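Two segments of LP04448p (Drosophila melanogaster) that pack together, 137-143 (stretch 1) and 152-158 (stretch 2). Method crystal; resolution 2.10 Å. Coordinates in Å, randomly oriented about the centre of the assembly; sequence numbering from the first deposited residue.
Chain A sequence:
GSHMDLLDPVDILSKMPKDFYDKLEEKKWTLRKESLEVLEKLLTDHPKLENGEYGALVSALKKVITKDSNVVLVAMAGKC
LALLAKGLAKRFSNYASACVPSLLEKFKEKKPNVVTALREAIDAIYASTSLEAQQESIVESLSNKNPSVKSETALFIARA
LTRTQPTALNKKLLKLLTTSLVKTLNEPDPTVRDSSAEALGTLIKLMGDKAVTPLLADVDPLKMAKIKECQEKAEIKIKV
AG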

# COMPACT_ATOMS: atom_id res chain seq x y z
N SER A 137 9.04 -3.81 7.83
CA SER A 137 7.66 -3.46 8.15
C SER A 137 6.70 -4.52 7.61
O SER A 137 5.79 -4.96 8.32
N ILE A 138 6.91 -4.91 6.36
CA ILE A 138 6.06 -5.92 5.72
C ILE A 138 6.07 -7.23 6.49
O ILE A 138 5.02 -7.75 6.87
N VAL A 139 7.27 -7.77 6.74
CA VAL A 139 7.41 -9.03 7.46
C VAL A 139 6.83 -8.93 8.86
O VAL A 139 6.14 -9.84 9.32
N GLU A 140 7.10 -7.82 9.54
CA GLU A 140 6.58 -7.63 10.89
C GLU A 140 5.05 -7.65 10.86
O GLU A 140 4.41 -8.20 11.75
N SER A 141 4.47 -7.05 9.83
CA SER A 141 3.02 -6.99 9.71
C SER A 141 2.40 -8.37 9.47
O SER A 141 1.27 -8.63 9.91
N LEU A 142 3.11 -9.25 8.78
CA LEU A 142 2.60 -10.60 8.53
C LEU A 142 2.50 -11.37 9.84
O LEU A 142 1.89 -12.44 9.90
N SER A 143 3.12 -10.83 10.89
CA SER A 143 3.09 -11.44 12.21
C SER A 143 2.05 -10.78 13.11
O SER A 143 1.84 -11.21 14.24
N GLU A 152 -4.54 -8.59 4.51
CA GLU A 152 -4.31 -7.41 3.68
C GLU A 152 -2.83 -7.19 3.41
O GLU A 152 -2.45 -6.65 2.37
N THR A 153 -1.98 -7.62 4.34
CA THR A 153 -0.54 -7.48 4.13
C THR A 153 -0.13 -8.42 3.00
O THR A 153 0.62 -8.04 2.11
N ALA A 154 -0.65 -9.65 3.03
CA ALA A 154 -0.33 -10.63 2.00
C ALA A 154 -0.86 -10.16 0.65
O ALA A 154 -0.20 -10.33 -0.37
N LEU A 155 -2.05 -9.58 0.64
CA LEU A 155 -2.64 -9.09 -0.60
C LEU A 155 -1.85 -7.90 -1.12
O LEU A 155 -1.70 -7.70 -2.34
N PHE A 156 -1.33 -7.09 -0.20
CA PHE A 156 -0.52 -5.93 -0.58
C PHE A 156 0.72 -6.45 -1.32
O PHE A 156 1.12 -5.90 -2.35
N ILE A 157 1.33 -7.50 -0.79
CA ILE A 157 2.51 -8.10 -1.41
C ILE A 157 2.19 -8.62 -2.82
O ILE A 157 2.97 -8.44 -3.76
N ALA A 158 1.02 -9.24 -2.96
CA ALA A 158 0.60 -9.77 -4.25
C ALA A 158 0.48 -8.65 -5.28
O ALA A 158 1.03 -8.74 -6.38

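The two helices run closer to antiparallel than parallel, with 142° between their N-to-C directions and a closest axial approach of 9.9 Å. The CA atoms of L142 and T153 mark the tightest backbone register, 6.2 Å apart, and the two stretches together bury 284 Å², both sides summed. From stretch 1 the contributors are I138, S141 and L142, an i, i+3, i+4 set; T153, F156 and I157 repeat that spacing in stretch 2, with A154 adding a small contact.

T153 is the most covered residue, at 69 Å². Its CA-to-CB bond points toward stretch 1, and the m rotamer (chi1 -62°) sets OG1 against the S141 hydroxyl, while T153 CG2 lies 3.7 Å from L142 CD2 and 3.7 Å from the I138 carbonyl O. T153 OG1 lies 2.7 Å from S141 OG, a hydrogen-bonding distance, although the geometry does not settle whether the serine proton points to it; T153 OG1 is also hydrogen-bonded elsewhere in the structure. S141 also points toward its partner, and chi1 of -171° (t) places its hydroxyl within reach of the threonine.

I138 leaves its backbone sideways, yet its extended m,t side chain (-63°, 180°) reaches F156 and I157, and its CG2 also lies 4.2 Å from T153 CG2. I138 CD1, at the end of the chain, approaches F156 CE2 at 3.8 Å, lying at the ring edge near its plane; F156 chi1 is t (160°). The branch methyl I138 CG2 meets I157 CD1 at 3.5 Å, the closest apolar contact.

I157 points toward stretch 1, and its m,t conformation (-67°, 173°) carries I157 CD1 outward to L142 CD1 as well, at 4.0 Å. L142 also starts sideways, but m,t angles (-78°, 176°) bring its end nearer: beyond the threonine methyl, L142 CD2 lies 4.4 Å from A154 CB. Apolar contacts thus accompany a single hydroxyl pair.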

# COMPACT_ATOMS: atom_id res chain seq x y z
CB SER A 137 7.31 -2.10 7.54
OG SER A 137 8.13 -1.08 8.09
CB ILE A 138 6.52 -6.18 4.27
CG1 ILE A 138 6.36 -4.89 3.45
CG2 ILE A 138 5.71 -7.32 3.66
CD1 ILE A 138 6.78 -5.02 2.00
CB VAL A 139 8.90 -9.45 7.52
CG1 VAL A 139 9.08 -10.68 8.41
CG2 VAL A 139 9.41 -9.75 6.11
CB GLU A 140 7.08 -6.30 11.46
CG GLU A 140 6.62 -6.02 12.88
CD GLU A 140 7.11 -4.68 13.39
OE1 GLU A 140 8.34 -4.47 13.44
OE2 GLU A 140 6.26 -3.82 13.74
CB SER A 141 2.63 -6.03 8.58
OG SER A 141 1.23 -5.81 8.58
CB LEU A 142 3.49 -11.35 7.54
CG LEU A 142 3.32 -10.98 6.06
CD1 LEU A 142 4.35 -11.73 5.23
CD2 LEU A 142 1.90 -11.32 5.60
CB SER A 143 4.46 -11.35 12.88
OG SER A 143 5.36 -12.30 12.33
CB GLU A 152 -4.92 -6.17 4.32
CG GLU A 152 -6.46 -6.13 4.31
CD GLU A 152 -7.06 -6.10 2.91
OE1 GLU A 152 -6.49 -5.42 2.02
OE2 GLU A 152 -8.12 -6.74 2.70
CB THR A 153 0.26 -7.82 5.41
OG1 THR A 153 -0.09 -6.91 6.46
CG2 THR A 153 1.76 -7.70 5.14
CB ALA A 154 -0.92 -12.00 2.35
CB LEU A 155 -4.11 -8.71 -0.38
CG LEU A 155 -5.06 -9.89 -0.11
CD1 LEU A 155 -6.45 -9.36 0.21
CD2 LEU A 155 -5.09 -10.82 -1.32
CB PHE A 156 -0.09 -5.14 0.66
CG PHE A 156 1.10 -4.24 0.43
CD1 PHE A 156 1.03 -3.20 -0.48
CD2 PHE A 156 2.29 -4.46 1.12
CE1 PHE A 156 2.13 -2.37 -0.71
CE2 PHE A 156 3.40 -3.64 0.91
CZ PHE A 156 3.32 -2.59 -0.01
CB ILE A 157 3.05 -9.25 -0.53
CG1 ILE A 157 3.59 -8.67 0.79
CG2 ILE A 157 4.14 -10.02 -1.26
CD1 ILE A 157 3.99 -9.73 1.81
CB ALA A 158 -0.75 -10.50 -4.11